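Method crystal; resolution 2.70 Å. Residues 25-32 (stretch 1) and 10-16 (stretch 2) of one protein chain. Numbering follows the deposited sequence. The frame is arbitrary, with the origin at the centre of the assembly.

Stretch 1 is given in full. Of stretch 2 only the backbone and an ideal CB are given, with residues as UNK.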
# COMPACT_ATOMS: atom_id res chain seq x y z
N ILE C 25 -5.34 0.07 -3.26
CA ILE C 25 -4.21 -0.80 -3.24
C ILE C 25 -2.94 -0.03 -2.91
O ILE C 25 -2.08 -0.58 -2.23
CB ILE C 25 -4.07 -1.47 -4.61
CG1 ILE C 25 -5.39 -2.15 -4.95
CG2 ILE C 25 -2.94 -2.51 -4.62
CD1 ILE C 25 -5.45 -2.63 -6.36
N PHE C 26 -2.78 1.16 -3.48
CA PHE C 26 -1.73 2.08 -3.12
C PHE C 26 -2.33 3.44 -2.98
O PHE C 26 -3.28 3.76 -3.66
CB PHE C 26 -0.65 2.17 -4.19
CG PHE C 26 0.11 0.88 -4.43
CD1 PHE C 26 1.25 0.61 -3.71
CD2 PHE C 26 -0.36 -0.06 -5.34
CE1 PHE C 26 1.93 -0.59 -3.90
CE2 PHE C 26 0.29 -1.25 -5.51
CZ PHE C 26 1.45 -1.51 -4.80
N MET C 27 -1.78 4.22 -2.05
CA MET C 27 -2.17 5.58 -1.80
C MET C 27 -0.93 6.38 -1.74
O MET C 27 0.10 5.94 -1.22
CB MET C 27 -2.76 5.73 -0.39
CG MET C 27 -4.17 5.23 -0.26
SD MET C 27 -4.78 5.05 1.40
CE MET C 27 -4.14 6.51 2.13
N GLY C 28 -1.05 7.62 -2.16
CA GLY C 28 0.02 8.56 -1.92
C GLY C 28 -0.13 9.93 -2.52
O GLY C 28 -1.20 10.33 -3.02
N ARG C 29 1.00 10.64 -2.45
CA ARG C 29 1.17 11.97 -2.97
C ARG C 29 2.53 12.01 -3.64
O ARG C 29 3.55 11.65 -3.03
CB ARG C 29 1.10 13.02 -1.86
CG ARG C 29 1.56 14.44 -2.27
CD ARG C 29 2.67 14.96 -1.38
NE ARG C 29 2.09 15.34 -0.10
CZ ARG C 29 2.76 15.81 0.95
NH1 ARG C 29 2.08 16.16 2.02
NH2 ARG C 29 4.09 15.92 0.92
N VAL C 30 2.52 12.47 -4.89
CA VAL C 30 3.74 12.71 -5.63
C VAL C 30 4.02 14.21 -5.65
O VAL C 30 3.23 14.97 -6.22
CB VAL C 30 3.65 12.18 -7.05
CG1 VAL C 30 4.95 12.44 -7.77
CG2 VAL C 30 3.36 10.69 -7.03
N ALA C 31 5.12 14.60 -4.99
CA ALA C 31 5.62 15.98 -4.98
C ALA C 31 6.99 16.19 -5.64
O ALA C 31 7.32 17.31 -5.96
CB ALA C 31 5.65 16.50 -3.57
N ASP C 32 7.76 15.13 -5.90
CA ASP C 32 9.12 15.29 -6.41
C ASP C 32 9.50 14.02 -7.15
O ASP C 32 10.10 13.12 -6.59
CB ASP C 32 10.09 15.59 -5.25
CG ASP C 32 11.56 15.45 -5.65
OD1 ASP C 32 11.89 15.76 -6.82
OD2 ASP C 32 12.39 15.00 -4.80
N UNK C 10 2.00 20.06 -10.85
CA UNK C 10 2.10 20.44 -9.42
C UNK C 10 1.99 19.17 -8.56
O UNK C 10 1.66 18.11 -9.10
CB UNK C 10 1.01 21.44 -9.04
N UNK C 11 2.22 19.25 -7.24
CA UNK C 11 2.02 18.09 -6.42
C UNK C 11 0.61 17.59 -6.51
O UNK C 11 -0.32 18.40 -6.60
CB UNK C 11 2.38 18.40 -4.96
N UNK C 12 0.47 16.26 -6.52
CA UNK C 12 -0.82 15.61 -6.66
C UNK C 12 -0.98 14.37 -5.79
O UNK C 12 -0.02 13.68 -5.48
CB UNK C 12 -1.04 15.23 -8.13
N UNK C 13 -2.21 14.10 -5.38
CA UNK C 13 -2.57 12.87 -4.71
C UNK C 13 -2.89 11.77 -5.74
O UNK C 13 -3.49 12.01 -6.81
CB UNK C 13 -3.76 13.11 -3.78
N UNK C 14 -2.50 10.54 -5.39
CA UNK C 14 -2.54 9.44 -6.33
C UNK C 14 -3.16 8.24 -5.58
O UNK C 14 -2.89 8.05 -4.43
CB UNK C 14 -1.15 9.12 -6.88
N UNK C 15 -4.07 7.53 -6.23
CA UNK C 15 -4.73 6.35 -5.67
C UNK C 15 -4.91 5.31 -6.77
O UNK C 15 -5.50 5.59 -7.79
CB UNK C 15 -6.08 6.72 -5.05
N UNK C 16 -4.43 4.10 -6.52
CA UNK C 16 -4.55 3.02 -7.45
C UNK C 16 -5.58 2.10 -6.81
O UNK C 16 -5.37 1.64 -5.69
CB UNK C 16 -3.21 2.33 -7.73

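The two stretches run antiparallel; side chains must be inferred from what lies beside each CB.

At position 10 the CB points away from stretch 1 and nothing of that stretch lies within 5.5 Å of it. Almost any residue would do, a long polar one included. The deposited residue is R10, which makes no contact with stretch 1.

Position 11 has phi/psi of -58/142, a value open to most residues and well suited to proline. Its CB points sideways, 4.0 Å from A31 CB, so a small or compact apolar group fits. The backbone N has no acceptor in stretch 1, so a residue lacking an N-H loses no bond there. The deposited residue is P11: its CB packs 4.2 Å from A31 CB, and its CA makes a CA-H...O contact with V30 O at 3.4 Å.

Position 12 pairs with V30 through two hydrogen bonds, its N to V30 O at 3.1 Å and V30 N to its O at 2.9 Å. Its CB lies on the same face of the sheet as the V30 side chain, but well back from it, so a side chain long enough to reach the valine would suit: leucine, methionine or an aromatic. The deposited residue is F12. With chi1 in p, its end comes nearer to stretch 1, and V30 CB sits over one face of the ring, 3.9 Å from its centroid, in a CH-pi contact.

Position 13 lies opposite R29 in a non-hydrogen-bonded pair, the two CA atoms 4.2 Å apart. Its CB shares a face with the R29 side chain, but the end of that arginine leads away, leaving its charge of little use here. A beta-branched residue suits the extended backbone, and threonine would be as plausible as valine. It is V13, in the t rotamer, with CG1 3.4 Å and CA 3.3 Å from G28 O.

Position 14 faces G28, which offers no side chain. The bonds are from its N to G28 O, 2.7 Å, and from G28 N to its O, 3.0 Å. The glycine leaves room beside the CB, and V30 CG2 is 4.8 Å from it, so valine, isoleucine or threonine would fit. V14 is found, with CG1 4.5 Å from V30 CG2.

Position 15 shares a face with M27 in a non-hydrogen-bonded pair. The flexible apolar thioether chain favours leucine, isoleucine or methionine. The residue is L15; its CD2 comes nearer than its CB direction suggests, reaching 3.6 Å from M27 CG.

Position 16 gives its N to F26 O at 3.1 Å, and its O receives I25 N at 2.9 Å and, weakly, F26 N at 3.4 Å. The CB lies on the same face of the sheet as the F26 side chain, and 5.0 Å from I25 CB, so a sizeable aliphatic group is wanted. I16 supplies it, its CD1 meeting F26 CD2 obliquely at 4.2 Å.

Stretch 2 (10-16) RPFVVLI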
# COMPACT_ATOMS: atom_id res chain seq x y z
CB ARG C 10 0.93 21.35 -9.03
CG ARG C 10 0.29 22.17 -10.14
CD ARG C 10 -0.76 23.11 -9.59
NE ARG C 10 -0.68 24.44 -10.18
CZ ARG C 10 -1.00 24.74 -11.43
NH1 ARG C 10 -1.37 23.81 -12.32
NH2 ARG C 10 -0.91 26.02 -11.82
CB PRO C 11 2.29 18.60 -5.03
CG PRO C 11 3.25 19.71 -5.21
CD PRO C 11 3.24 20.12 -6.65
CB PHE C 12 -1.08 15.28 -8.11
CG PHE C 12 -0.17 14.25 -8.66
CD1 PHE C 12 -0.55 12.92 -8.72
CD2 PHE C 12 1.05 14.60 -9.19
CE1 PHE C 12 0.28 11.97 -9.29
CE2 PHE C 12 1.89 13.66 -9.77
CZ PHE C 12 1.51 12.35 -9.82
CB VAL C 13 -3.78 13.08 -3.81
CG1 VAL C 13 -4.22 11.79 -3.13
CG2 VAL C 13 -3.45 14.14 -2.77
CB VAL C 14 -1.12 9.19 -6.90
CG1 VAL C 14 -0.29 8.36 -5.96
CG2 VAL C 14 -1.18 8.54 -8.24
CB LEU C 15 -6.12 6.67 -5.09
CG LEU C 15 -6.24 7.75 -4.01
CD1 LEU C 15 -7.71 7.87 -3.65
CD2 LEU C 15 -5.44 7.49 -2.75
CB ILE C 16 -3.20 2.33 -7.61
CG1 ILE C 16 -2.26 3.22 -8.40
CG2 ILE C 16 -3.36 1.01 -8.34
CD1 ILE C 16 -0.84 2.76 -8.38
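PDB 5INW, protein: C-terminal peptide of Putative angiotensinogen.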